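Local atomic coordinates of charybdin (Charybdis maritima, PDB entry 2B7U), a protein that belongs to the ribosome-inactivating proteins, and has a mixed beta sheet packed against a largely helical region. Residues D15-L19 / K135-Q139; L19-T25 / F178-E183; V45-Y49 / R75-V79; K211-C217 / D248-C254. All coordinates share one frame; numbering follows the deposited sequence.

In the fold
Contacts 1 and 2 form one group, and contacts 3 and 4 touch each other elsewhere. Contacts 1 and 2 share Leu19 and touch, with centres about 9 Å apart. Their segments alternate along the chain, and Lys135 N of contact 1 probably donates to Leu182 O of contact 2. Contacts 3 and 4 lie about 18 Å apart between centres and meet where Tyr49 packs on Arg250. Contact 3 sits closest to the centre of the chain, about 11 Å from it, and on the other side of that centre from contacts 1 and 2. Contact 4 is the most remote, its centre about 42 Å from that of contact 1.

Contact 1 of 4, residues D15-L19 / K135-Q139; sequences DIERL and KNALQ
Ile16 and Leu138 form the tight part of this contact. CD1 of Ile16 lies 3.6 Å from CD2 of Leu138, and the two side chains cross at about a right angle. The other branch of Ile16, CG2, rests 3.6 Å from CG of Gln139, whose chain runs past it in the opposite direction. CD1 of Leu19 adds a looser touch on the same Leu138 methyl. Ile16, Leu19 and Leu138 are all buried.

Lys135 works beside this apolar patch. With CG opposite its own backbone N (chi1 -177°) and the rest of the chain fully extended, NZ is carried past Ile16 to the turn. NZ donates to Glu17 O at 2.8 Å and to Leu19 O at 2.9 Å. It sits well above the carbonyl plane of Glu17 but only 17° from that of Leu19. Two bonds thus fix the ammonium between carbonyls on both sides of Arg18.

The outer side is looser. Glu17 and Arg18 are exposed and their side chains start away from the helix. A water donates to both Glu17 O and Gln139 OE1, the latter at 2.7 Å, and so bridges the segments there. Glu17 N is held by Asp15 OD1 at 2.9 Å.

The segment 15-19 joins strand 7-15 to helix 21-35. It combines an Asx turn at Asp15 with a type I beta turn from Ile16 to Leu19. The contact is that of a strand-to-helix turn held by a lysine from the first turn of helix 135-147.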
loop_
_atom_site.group_PDB
_atom_site.type_symbol
_atom_site.label_atom_id
_atom_site.label_comp_id
_atom_site.label_asym_id
_atom_site.label_seq_id
_atom_site.Cartn_x
_atom_site.Cartn_y
_atom_site.Cartn_z
ATOM N N ASP A 15 16.311 6.753 -0.211
ATOM C CA ASP A 15 16.955 7.198 -1.443
ATOM C C ASP A 15 17.050 6.045 -2.437
ATOM O O ASP A 15 17.533 4.973 -2.105
ATOM C CB ASP A 15 18.332 7.798 -1.232
ATOM C CG ASP A 15 18.825 8.527 -2.489
ATOM O OD1 ASP A 15 19.385 7.883 -3.404
ATOM O OD2 ASP A 15 18.593 9.754 -2.620
ATOM N N ILE A 16 16.628 6.303 -3.668
ATOM C CA ILE A 16 16.494 5.281 -4.689
ATOM C C ILE A 16 17.802 4.984 -5.425
ATOM O O ILE A 16 17.936 3.908 -5.986
ATOM C CB ILE A 16 15.380 5.680 -5.721
ATOM C CG1 ILE A 16 14.119 6.155 -5.006
ATOM C CG2 ILE A 16 15.040 4.526 -6.664
ATOM C CD1 ILE A 16 13.572 5.134 -4.042
ATOM N N GLU A 17 18.768 5.902 -5.414
ATOM C CA GLU A 17 19.963 5.743 -6.261
ATOM C C GLU A 17 20.803 4.495 -5.976
ATOM O O GLU A 17 21.179 3.777 -6.910
ATOM C CB GLU A 17 20.838 6.992 -6.193
ATOM C CG GLU A 17 21.996 6.961 -7.172
ATOM C CD GLU A 17 22.892 8.172 -7.062
ATOM O OE1 GLU A 17 22.576 9.093 -6.277
ATOM O OE2 GLU A 17 23.930 8.190 -7.758
ATOM N N ARG A 18 21.086 4.236 -4.701
ATOM C CA ARG A 18 21.914 3.085 -4.288
ATOM C C ARG A 18 21.065 1.860 -3.892
ATOM O O ARG A 18 21.585 0.888 -3.335
ATOM C CB ARG A 18 22.882 3.506 -3.152
ATOM C CG ARG A 18 22.535 3.128 -1.685
ATOM C CD ARG A 18 21.120 3.497 -1.271
ATOM N NE ARG A 18 20.686 2.808 -0.047
ATOM C CZ ARG A 18 19.415 2.534 0.249
ATOM N NH1 ARG A 18 18.445 2.866 -0.593
ATOM N NH2 ARG A 18 19.102 1.920 1.388
ATOM N N LEU A 19 19.771 1.914 -4.196
ATOM C CA LEU A 19 18.810 0.915 -3.732
ATOM C C LEU A 19 19.183 -0.478 -4.253
ATOM O O LEU A 19 19.447 -0.648 -5.444
ATOM C CB LEU A 19 17.399 1.282 -4.232
ATOM C CG LEU A 19 16.191 1.317 -3.293
ATOM C CD1 LEU A 19 14.923 1.018 -4.088
ATOM C CD2 LEU A 19 16.314 0.424 -2.126
ATOM N N LYS A 135 13.827 -0.721 -10.310
ATOM C CA LYS A 135 14.476 0.460 -9.755
ATOM C C LYS A 135 14.413 1.640 -10.725
ATOM O O LYS A 135 14.159 2.779 -10.332
ATOM C CB LYS A 135 15.935 0.131 -9.417
ATOM C CG LYS A 135 16.730 1.234 -8.773
ATOM C CD LYS A 135 18.123 0.725 -8.475
ATOM C CE LYS A 135 19.023 1.773 -7.868
ATOM N NZ LYS A 135 20.357 1.179 -7.503
ATOM N N ASN A 136 14.650 1.360 -12.001
ATOM C CA ASN A 136 14.558 2.406 -13.018
ATOM C C ASN A 136 13.161 3.030 -13.050
ATOM O O ASN A 136 13.029 4.241 -13.181
ATOM C CB ASN A 136 14.958 1.871 -14.395
ATOM C CG ASN A 136 16.463 1.581 -14.514
ATOM O OD1 ASN A 136 16.863 0.683 -15.246
ATOM N ND2 ASN A 136 17.287 2.345 -13.811
ATOM N N ALA A 137 12.115 2.212 -12.892
ATOM C CA ALA A 137 10.738 2.734 -12.889
ATOM C C ALA A 137 10.468 3.590 -11.653
ATOM O O ALA A 137 9.762 4.601 -11.724
ATOM C CB ALA A 137 9.732 1.606 -12.997
ATOM N N LEU A 138 11.018 3.186 -10.519
ATOM C CA LEU A 138 10.863 3.961 -9.300
ATOM C C LEU A 138 11.597 5.295 -9.411
ATOM O O LEU A 138 11.102 6.309 -8.974
ATOM C CB LEU A 138 11.334 3.147 -8.107
ATOM C CG LEU A 138 11.027 3.693 -6.728
ATOM C CD1 LEU A 138 9.543 4.041 -6.565
ATOM C CD2 LEU A 138 11.525 2.679 -5.702
ATOM N N GLN A 139 12.769 5.295 -10.032
ATOM C CA GLN A 139 13.498 6.515 -10.254
ATOM C C GLN A 139 12.678 7.477 -11.112
ATOM O O GLN A 139 12.542 8.670 -10.797
ATOM C CB GLN A 139 14.835 6.198 -10.922
ATOM C CG GLN A 139 15.847 5.540 -9.992
ATOM C CD GLN A 139 17.117 5.041 -10.702
ATOM O OE1 GLN A 139 17.991 4.452 -10.066
ATOM N NE2 GLN A 139 17.213 5.268 -12.002
HETATM O O HOH W 1 20.660 4.555 -9.805
#

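Contact 2 of 4, residues L19-T25 / F178-E183; sequences LTGQTYT and FAFNLE
Gly21 and Ala179 bring the two backbones closest, with their CA atoms 4.2 Å apart. Without a side chain, Gly21 presents a shallow hollow, and Ala179 O fits against it, 3.4 Å from Gly21 CA. The small Ala179 CB fills the next dip. It lies at the edge of the Tyr24 ring, near the ring plane, and 3.3 Å from Thr25 OG1. That hydroxyl donates to Gly21 O at 2.9 Å, on the opposite face of the carbonyl from Thr25 N.

The larger bump is Leu182. Its chi1 of -170° and chi2 of 70° together place CD2 among Thr20 O, Tyr24 CB and Leu19 CD1. The closest of these is Thr20 O, at 3.4 Å. The Tyr24 ring runs on from Ala179 to Phe178. Tyr24 OH lies 3.6 Å from Phe178 CB and meets the Phe178 ring at its edge. The same hydroxyl is hydrogen-bonded to Met164 O of helix 151-170.

The solvent side is looser. Glu183 lies alongside Thr20 and points the same way, with OE2 3.8 Å from Thr20 CB.

Thr20 is the N-cap of helix 21-35. Thr23 N donates to Thr20 OG1, and Thr20 N returns a nearly straight bond to Thr23 OG1. The first turn of helix 21-35, with this capping box, packs on the last turn of helix 172-180 and the residues after it.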
loop_
_atom_site.group_PDB
_atom_site.type_symbol
_atom_site.label_atom_id
_atom_site.label_comp_id
_atom_site.label_asym_id
_atom_site.label_seq_id
_atom_site.Cartn_x
_atom_site.Cartn_y
_atom_site.Cartn_z
ATOM N N LEU A 19 19.771 1.914 -4.196
ATOM C CA LEU A 19 18.810 0.915 -3.732
ATOM C C LEU A 19 19.183 -0.478 -4.253
ATOM O O LEU A 19 19.447 -0.648 -5.444
ATOM C CB LEU A 19 17.399 1.282 -4.232
ATOM C CG LEU A 19 16.191 1.317 -3.293
ATOM C CD1 LEU A 19 14.923 1.018 -4.088
ATOM C CD2 LEU A 19 16.314 0.424 -2.126
ATOM N N THR A 20 19.193 -1.469 -3.363
ATOM C CA THR A 20 19.394 -2.859 -3.758
ATOM C C THR A 20 18.221 -3.696 -3.264
ATOM O O THR A 20 17.407 -3.215 -2.468
ATOM C CB THR A 20 20.683 -3.447 -3.169
ATOM O OG1 THR A 20 20.567 -3.578 -1.745
ATOM C CG2 THR A 20 21.864 -2.567 -3.502
ATOM N N GLY A 21 18.153 -4.944 -3.724
ATOM C CA GLY A 21 17.131 -5.894 -3.257
ATOM C C GLY A 21 17.114 -5.976 -1.748
ATOM O O GLY A 21 16.046 -5.930 -1.119
ATOM N N GLN A 22 18.305 -6.058 -1.160
ATOM C CA GLN A 22 18.440 -6.183 0.281
ATOM C C GLN A 22 18.007 -4.925 1.024
ATOM O O GLN A 22 17.263 -5.007 2.009
ATOM C CB GLN A 22 19.886 -6.541 0.655
ATOM C CG GLN A 22 20.223 -8.022 0.572
ATOM C CD GLN A 22 19.644 -8.721 -0.638
ATOM O OE1 GLN A 22 19.950 -8.360 -1.772
ATOM N NE2 GLN A 22 18.825 -9.754 -0.404
ATOM N N THR A 23 18.424 -3.750 0.555
ATOM C CA THR A 23 18.055 -2.524 1.285
ATOM C C THR A 23 16.570 -2.139 1.098
ATOM O O THR A 23 15.967 -1.537 1.977
ATOM C CB THR A 23 18.978 -1.359 0.961
ATOM O OG1 THR A 23 18.918 -1.062 -0.437
ATOM C CG2 THR A 23 20.399 -1.713 1.369
ATOM N N TYR A 24 16.003 -2.491 -0.045
ATOM C CA TYR A 24 14.561 -2.349 -0.263
ATOM C C TYR A 24 13.826 -3.277 0.711
ATOM O O TYR A 24 12.890 -2.836 1.376
ATOM C CB TYR A 24 14.238 -2.723 -1.696
ATOM C CG TYR A 24 12.765 -2.887 -1.992
ATOM C CD1 TYR A 24 11.938 -1.771 -2.160
ATOM C CD2 TYR A 24 12.217 -4.135 -2.161
ATOM C CE1 TYR A 24 10.588 -1.913 -2.446
ATOM C CE2 TYR A 24 10.859 -4.285 -2.464
ATOM C CZ TYR A 24 10.070 -3.182 -2.629
ATOM O OH TYR A 24 8.751 -3.416 -2.914
ATOM N N THR A 25 14.231 -4.540 0.797
ATOM C CA THR A 25 13.592 -5.466 1.724
ATOM C C THR A 25 13.663 -4.958 3.166
ATOM O O THR A 25 12.676 -5.028 3.918
ATOM C CB THR A 25 14.218 -6.846 1.584
ATOM O OG1 THR A 25 13.934 -7.349 0.267
ATOM C CG2 THR A 25 13.655 -7.790 2.638
ATOM N N PHE A 178 9.461 -7.891 -6.009
ATOM C CA PHE A 178 10.053 -6.620 -6.397
ATOM C C PHE A 178 11.515 -6.544 -5.973
ATOM O O PHE A 178 12.325 -5.936 -6.678
ATOM C CB PHE A 178 9.249 -5.438 -5.850
ATOM C CG PHE A 178 7.898 -5.265 -6.486
ATOM C CD1 PHE A 178 7.680 -5.541 -7.831
ATOM C CD2 PHE A 178 6.830 -4.775 -5.735
ATOM C CE1 PHE A 178 6.418 -5.359 -8.413
ATOM C CE2 PHE A 178 5.599 -4.572 -6.330
ATOM C CZ PHE A 178 5.388 -4.861 -7.658
ATOM N N ALA A 179 11.871 -7.196 -4.870
ATOM C CA ALA A 179 13.245 -7.188 -4.366
ATOM C C ALA A 179 14.164 -7.968 -5.297
ATOM O O ALA A 179 15.279 -7.518 -5.627
ATOM C CB ALA A 179 13.301 -7.776 -2.950
ATOM N N PHE A 180 13.676 -9.109 -5.757
ATOM C CA PHE A 180 14.504 -10.066 -6.500
ATOM C C PHE A 180 14.797 -9.530 -7.903
ATOM O O PHE A 180 15.795 -9.914 -8.510
ATOM C CB PHE A 180 13.805 -11.435 -6.579
ATOM C CG PHE A 180 13.581 -12.119 -5.231
ATOM C CD1 PHE A 180 14.136 -11.631 -4.043
ATOM C CD2 PHE A 180 12.848 -13.299 -5.165
ATOM C CE1 PHE A 180 13.939 -12.289 -2.844
ATOM C CE2 PHE A 180 12.658 -13.966 -3.950
ATOM C CZ PHE A 180 13.197 -13.454 -2.798
ATOM N N ASN A 181 13.936 -8.641 -8.397
ATOM C CA ASN A 181 13.969 -8.146 -9.779
ATOM C C ASN A 181 14.372 -6.667 -9.867
ATOM O O ASN A 181 14.414 -6.077 -10.951
ATOM C CB ASN A 181 12.599 -8.358 -10.420
ATOM C CG ASN A 181 12.319 -9.821 -10.749
ATOM O OD1 ASN A 181 12.944 -10.391 -11.649
ATOM N ND2 ASN A 181 11.382 -10.430 -10.034
ATOM N N LEU A 182 14.721 -6.087 -8.724
ATOM C CA LEU A 182 14.846 -4.646 -8.583
ATOM C C LEU A 182 15.916 -4.016 -9.470
ATOM O O LEU A 182 15.671 -3.015 -10.132
ATOM C CB LEU A 182 15.124 -4.309 -7.121
ATOM C CG LEU A 182 15.060 -2.849 -6.716
ATOM C CD1 LEU A 182 13.635 -2.320 -6.735
ATOM C CD2 LEU A 182 15.675 -2.716 -5.352
ATOM N N GLU A 183 17.091 -4.624 -9.494
ATOM C CA GLU A 183 18.223 -4.042 -10.222
ATOM C C GLU A 183 18.283 -4.479 -11.683
ATOM O O GLU A 183 19.251 -4.159 -12.389
ATOM C CB GLU A 183 19.519 -4.370 -9.490
ATOM C CG GLU A 183 19.581 -3.781 -8.082
ATOM C CD GLU A 183 20.997 -3.710 -7.547
ATOM O OE1 GLU A 183 21.727 -2.756 -7.909
ATOM O OE2 GLU A 183 21.381 -4.611 -6.769
#

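Contact 3 of 4, residues V45-Y49 / R75-V79; sequences VLPLY and RDDLV
Leu46 carries most of the apolar packing, and much of what it meets is backbone. Its two methyls lie against successive carbonyl oxygens. CD2 lies 3.4 Å from Arg75 O, and CD1 lies 3.4 Å from Asp76 O. CD1 also comes near CG of Leu78, but that side chain has two conformers and the touch is doubtful.

Leu48 meets the side of Asp76. Its CD2 is 3.4 Å from Asp76 CB and equally near OD2, while CD1 stands farther from that oxygen. The Asp76 CG lies between the backbone N and the carbonyl carbon (chi1 56°), which lays OD2 beside Leu48 CD2, no nearer than CB. The Pro47 ring crosses the extended Arg75 chain at about a right angle, with Pro47 CG 4.0 Å from Arg75 NE.

The polar link between the segments runs through water. One water donates to Pro47 O at 2.8 Å and to Asp76 O, and so ties the two backbones together. Within 75-79, Asp77 OD2 accepts from Val79 N, from above the carboxylate plane, in an Asx turn.

Both segments are loops. The buried contact sets the loop after strand 43-45 against the turn between strands 67-74 and 80-84 of the mixed sheet, with Trp202 of helix 202-214 on Leu46.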
loop_
_atom_site.group_PDB
_atom_site.type_symbol
_atom_site.label_atom_id
_atom_site.label_comp_id
_atom_site.label_asym_id
_atom_site.label_seq_id
_atom_site.Cartn_x
_atom_site.Cartn_y
_atom_site.Cartn_z
ATOM N N VAL A 45 -0.429 -5.921 12.948
ATOM C CA VAL A 45 -1.822 -5.546 12.725
ATOM C C VAL A 45 -1.922 -4.006 12.787
ATOM O O VAL A 45 -1.423 -3.376 13.705
ATOM C CB VAL A 45 -2.743 -6.207 13.740
ATOM C CG1 VAL A 45 -4.201 -5.883 13.451
ATOM C CG2 VAL A 45 -2.516 -7.736 13.747
ATOM N N LEU A 46 -2.588 -3.432 11.803
ATOM C CA LEU A 46 -2.739 -1.977 11.688
ATOM C C LEU A 46 -3.748 -1.466 12.711
ATOM O O LEU A 46 -4.616 -2.217 13.198
ATOM C CB LEU A 46 -3.207 -1.618 10.292
ATOM C CG LEU A 46 -2.170 -1.913 9.210
ATOM C CD1 LEU A 46 -2.778 -1.837 7.829
ATOM C CD2 LEU A 46 -0.982 -1.003 9.291
ATOM N N PRO A 47 -3.660 -0.165 13.020
ATOM C CA PRO A 47 -4.660 0.413 13.905
ATOM C C PRO A 47 -6.065 0.319 13.350
ATOM O O PRO A 47 -6.227 0.265 12.155
ATOM C CB PRO A 47 -4.262 1.882 14.016
ATOM C CG PRO A 47 -3.147 2.110 13.115
ATOM C CD PRO A 47 -2.674 0.810 12.537
ATOM N N LEU A 48 -7.033 0.229 14.255
ATOM C CA LEU A 48 -8.462 0.490 14.029
ATOM C C LEU A 48 -9.345 0.164 15.244
ATOM O O LEU A 48 -10.287 -0.659 15.218
ATOM C CB LEU A 48 -9.031 -0.009 12.709
ATOM C CG LEU A 48 -8.924 0.948 11.533
ATOM C CD1 LEU A 48 -10.122 0.993 10.640
ATOM C CD2 LEU A 48 -8.576 2.380 12.024
ATOM N N TYR A 49 -8.974 0.878 16.303
ATOM C CA TYR A 49 -9.806 1.187 17.464
ATOM C C TYR A 49 -10.314 2.625 17.235
ATOM O O TYR A 49 -11.510 2.919 17.400
ATOM C CB TYR A 49 -8.986 1.078 18.767
ATOM C CG TYR A 49 -7.502 1.391 18.603
ATOM C CD1 TYR A 49 -6.620 0.446 18.061
ATOM C CD2 TYR A 49 -6.987 2.634 18.966
ATOM C CE1 TYR A 49 -5.273 0.728 17.887
ATOM C CE2 TYR A 49 -5.634 2.929 18.801
ATOM C CZ TYR A 49 -4.781 1.972 18.266
ATOM O OH TYR A 49 -3.439 2.278 18.118
ATOM N N ARG A 75 -2.679 5.284 7.519
ATOM C CA ARG A 75 -1.978 4.328 8.360
ATOM C C ARG A 75 -2.835 3.119 8.658
ATOM O O ARG A 75 -2.298 2.065 9.007
ATOM C CB ARG A 75 -1.493 4.973 9.656
ATOM C CG ARG A 75 -0.552 4.068 10.379
ATOM C CD ARG A 75 -0.031 4.621 11.677
ATOM N NE ARG A 75 0.577 3.556 12.470
ATOM C CZ ARG A 75 1.206 3.768 13.617
ATOM N NH1 ARG A 75 1.725 2.742 14.288
ATOM N NH2 ARG A 75 1.343 5.008 14.079
ATOM N N ASP A 76 -4.145 3.258 8.522
ATOM C CA ASP A 76 -5.044 2.155 8.844
ATOM C C ASP A 76 -5.335 1.237 7.662
ATOM O O ASP A 76 -5.553 0.055 7.841
ATOM C CB ASP A 76 -6.333 2.663 9.520
ATOM C CG ASP A 76 -7.066 3.705 8.703
ATOM O OD1 ASP A 76 -6.511 4.224 7.701
ATOM O OD2 ASP A 76 -8.194 4.038 9.109
ATOM N N ASP A 77 -5.344 1.753 6.444
ATOM C CA ASP A 77 -5.595 0.896 5.288
ATOM C C ASP A 77 -4.534 0.936 4.192
ATOM O O ASP A 77 -4.688 0.249 3.191
ATOM C CB ASP A 77 -7.008 1.144 4.738
ATOM C CG ASP A 77 -7.180 2.505 4.143
ATOM O OD1 ASP A 77 -8.316 2.843 3.713
ATOM O OD2 ASP A 77 -6.199 3.264 4.082
ATOM N N LEU A 78 -3.453 1.683 4.410
ATOM C CA LEU A 78 -2.336 1.809 3.488
ATOM C C LEU A 78 -2.711 2.356 2.106
ATOM O O LEU A 78 -1.999 2.155 1.125
ATOM C CB LEU A 78 -1.568 0.479 3.376
ATOM C CG LEU A 78 -0.962 0.011 4.692
ATOM C CD1 LEU A 78 -0.121 -1.268 4.480
ATOM C CD2 LEU A 78 -0.155 1.074 5.377
ATOM N N VAL A 79 -3.785 3.129 2.057
ATOM C CA VAL A 79 -4.224 3.751 0.833
ATOM C C VAL A 79 -3.503 5.101 0.649
ATOM O O VAL A 79 -3.410 5.924 1.558
ATOM C CB VAL A 79 -5.746 3.943 0.831
ATOM C CG1 VAL A 79 -6.208 4.765 -0.339
ATOM C CG2 VAL A 79 -6.454 2.589 0.798
HETATM O O HOH W 2 -6.798 -1.288 9.907
#

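Contact 4 of 4, residues K211-C217 / D248-C254; sequences KSNADPC and DTRSPPC
Cys217 and Cys254 both hold SG beside the backbone N (chi1 -64° in each), and the two sulfurs meet in a disulfide of 2.0 Å. Its chi3 of 93° is close to the unstrained value. In Asp215 a chi1 of -176° turns the carboxylate away from the residue's own N and brings OD1 to the amides of Cys217 and Cys254, beside the disulfide. OD1 accepts from Cys254 N at 2.9 Å and from Cys217 N at 3.0 Å, from opposite faces of the carboxylate. The bond to Cys217 N makes an Asx turn.

Pro253 slides past Asp215 in the opposite direction. Its CB is 3.5 Å from Asp215 OD1, and its CG is 3.4 Å from Ala214 O.

Lys211 bends at chi2 and then runs straight to Asp248 O, where NZ donates at 2.9 Å. Ser251 N reaches that oxygen from the other face. Two waters also accept from NZ. They pass its hold on to the carbonyls of Thr249, Ser251 and Pro252.

The loop after helix 202-214 is thus joined to 248-254 by the disulfide, and the last helix turn by Lys211 and its waters. One carboxylate oxygen serves both half-cystine amides, which probably limits how far the exposed disulfide can shift.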
loop_
_atom_site.group_PDB
_atom_site.type_symbol
_atom_site.label_atom_id
_atom_site.label_comp_id
_atom_site.label_asym_id
_atom_site.label_seq_id
_atom_site.Cartn_x
_atom_site.Cartn_y
_atom_site.Cartn_z
ATOM N N LYS A 211 -11.039 -12.312 12.181
ATOM C CA LYS A 211 -12.301 -12.877 12.674
ATOM C C LYS A 211 -12.064 -14.311 13.137
ATOM O O LYS A 211 -12.656 -14.748 14.157
ATOM C CB LYS A 211 -13.434 -12.737 11.632
ATOM C CG LYS A 211 -14.815 -12.799 12.255
ATOM C CD LYS A 211 -15.213 -11.553 12.980
ATOM C CE LYS A 211 -16.625 -11.692 13.535
ATOM N NZ LYS A 211 -17.037 -10.505 14.300
ATOM N N SER A 212 -11.215 -15.074 12.441
ATOM C CA SER A 212 -10.859 -16.424 12.876
ATOM C C SER A 212 -10.207 -16.401 14.264
ATOM O O SER A 212 -10.510 -17.257 15.109
ATOM C CB SER A 212 -9.928 -17.110 11.884
ATOM O OG SER A 212 -10.653 -17.448 10.718
ATOM N N ASN A 213 -9.329 -15.437 14.512
ATOM C CA ASN A 213 -8.631 -15.343 15.800
ATOM C C ASN A 213 -9.569 -14.943 16.931
ATOM O O ASN A 213 -9.378 -15.358 18.065
ATOM C CB ASN A 213 -7.474 -14.347 15.687
ATOM C CG ASN A 213 -6.491 -14.403 16.872
ATOM O OD1 ASN A 213 -5.876 -15.420 17.127
ATOM N ND2 ASN A 213 -6.296 -13.275 17.527
ATOM N N ALA A 214 -10.579 -14.148 16.589
ATOM C CA ALA A 214 -11.464 -13.542 17.605
ATOM C C ALA A 214 -12.676 -14.345 17.931
ATOM O O ALA A 214 -13.153 -14.283 19.067
ATOM C CB ALA A 214 -11.949 -12.197 17.122
ATOM N N ASP A 215 -13.244 -14.993 16.916
ATOM C CA ASP A 215 -14.653 -15.460 16.971
ATOM C C ASP A 215 -14.712 -16.966 16.754
ATOM O O ASP A 215 -14.575 -17.450 15.634
ATOM C CB ASP A 215 -15.483 -14.714 15.906
ATOM C CG ASP A 215 -16.962 -15.039 15.937
ATOM O OD1 ASP A 215 -17.372 -15.945 16.699
ATOM O OD2 ASP A 215 -17.745 -14.399 15.174
ATOM N N PRO A 216 -14.939 -17.749 17.839
ATOM C CA PRO A 216 -14.961 -19.181 17.720
ATOM C C PRO A 216 -16.047 -19.746 16.791
ATOM O O PRO A 216 -15.915 -20.880 16.324
ATOM C CB PRO A 216 -15.216 -19.661 19.153
ATOM C CG PRO A 216 -14.866 -18.560 20.007
ATOM C CD PRO A 216 -15.141 -17.308 19.230
ATOM N N CYS A 217 -17.084 -18.945 16.535
ATOM C CA CYS A 217 -18.176 -19.327 15.660
ATOM C C CYS A 217 -17.946 -18.992 14.197
ATOM O O CYS A 217 -18.744 -19.395 13.350
ATOM C CB CYS A 217 -19.463 -18.672 16.135
ATOM S SG CYS A 217 -19.938 -19.297 17.820
ATOM N N ASP A 248 -15.527 -4.465 12.645
ATOM C CA ASP A 248 -16.339 -5.684 12.777
ATOM C C ASP A 248 -15.577 -6.846 13.417
ATOM O O ASP A 248 -16.191 -7.738 13.987
ATOM C CB ASP A 248 -16.887 -6.152 11.434
ATOM C CG ASP A 248 -17.966 -5.221 10.850
ATOM O OD1 ASP A 248 -18.392 -5.512 9.703
ATOM O OD2 ASP A 248 -18.389 -4.238 11.504
ATOM N N THR A 249 -14.249 -6.844 13.345
ATOM C CA THR A 249 -13.458 -7.922 13.953
ATOM C C THR A 249 -13.479 -7.873 15.483
ATOM O O THR A 249 -13.102 -8.881 16.148
ATOM C CB THR A 249 -12.007 -7.920 13.435
ATOM O OG1 THR A 249 -11.371 -6.702 13.825
ATOM C CG2 THR A 249 -11.966 -8.072 11.925
ATOM N N ARG A 250 -13.930 -6.743 16.033
ATOM C CA ARG A 250 -13.990 -6.511 17.482
ATOM C C ARG A 250 -15.432 -6.604 17.983
ATOM O O ARG A 250 -15.674 -6.390 19.185
ATOM C CB ARG A 250 -13.431 -5.130 17.828
ATOM C CG ARG A 250 -12.363 -4.633 16.893
ATOM C CD ARG A 250 -11.024 -4.577 17.516
ATOM N NE ARG A 250 -11.013 -3.591 18.573
ATOM C CZ ARG A 250 -9.933 -3.009 19.086
ATOM N NH1 ARG A 250 -8.722 -3.258 18.635
ATOM N NH2 ARG A 250 -10.089 -2.150 20.070
ATOM N N SER A 251 -16.389 -6.858 17.089
ATOM C CA SER A 251 -17.787 -7.077 17.506
ATOM C C SER A 251 -17.814 -8.304 18.428
ATOM O O SER A 251 -16.972 -9.201 18.329
ATOM C CB SER A 251 -18.742 -7.289 16.311
ATOM O OG SER A 251 -19.100 -6.071 15.624
ATOM N N PRO A 252 -18.777 -8.350 19.347
ATOM C CA PRO A 252 -18.833 -9.549 20.158
ATOM C C PRO A 252 -18.957 -10.815 19.304
ATOM O O PRO A 252 -19.708 -10.838 18.331
ATOM C CB PRO A 252 -20.091 -9.355 21.006
ATOM C CG PRO A 252 -20.460 -7.963 20.886
ATOM C CD PRO A 252 -19.796 -7.354 19.716
ATOM N N PRO A 253 -18.178 -11.847 19.619
ATOM C CA PRO A 253 -18.231 -13.119 18.896
ATOM C C PRO A 253 -19.529 -13.899 19.054
ATOM O O PRO A 253 -20.345 -13.605 19.933
ATOM C CB PRO A 253 -17.065 -13.916 19.498
ATOM C CG PRO A 253 -16.169 -12.945 20.041
ATOM C CD PRO A 253 -17.038 -11.816 20.553
ATOM N N CYS A 254 -19.691 -14.884 18.174
ATOM C CA CYS A 254 -20.820 -15.815 18.208
ATOM C C CYS A 254 -22.144 -15.079 18.251
ATOM O O CYS A 254 -23.060 -15.439 18.997
ATOM C CB CYS A 254 -20.675 -16.819 19.343
ATOM S SG CYS A 254 -19.262 -17.875 19.129
HETATM O O HOH W 3 -15.331 -10.634 16.462
HETATM O O HOH W 4 -19.561 -11.173 15.594
#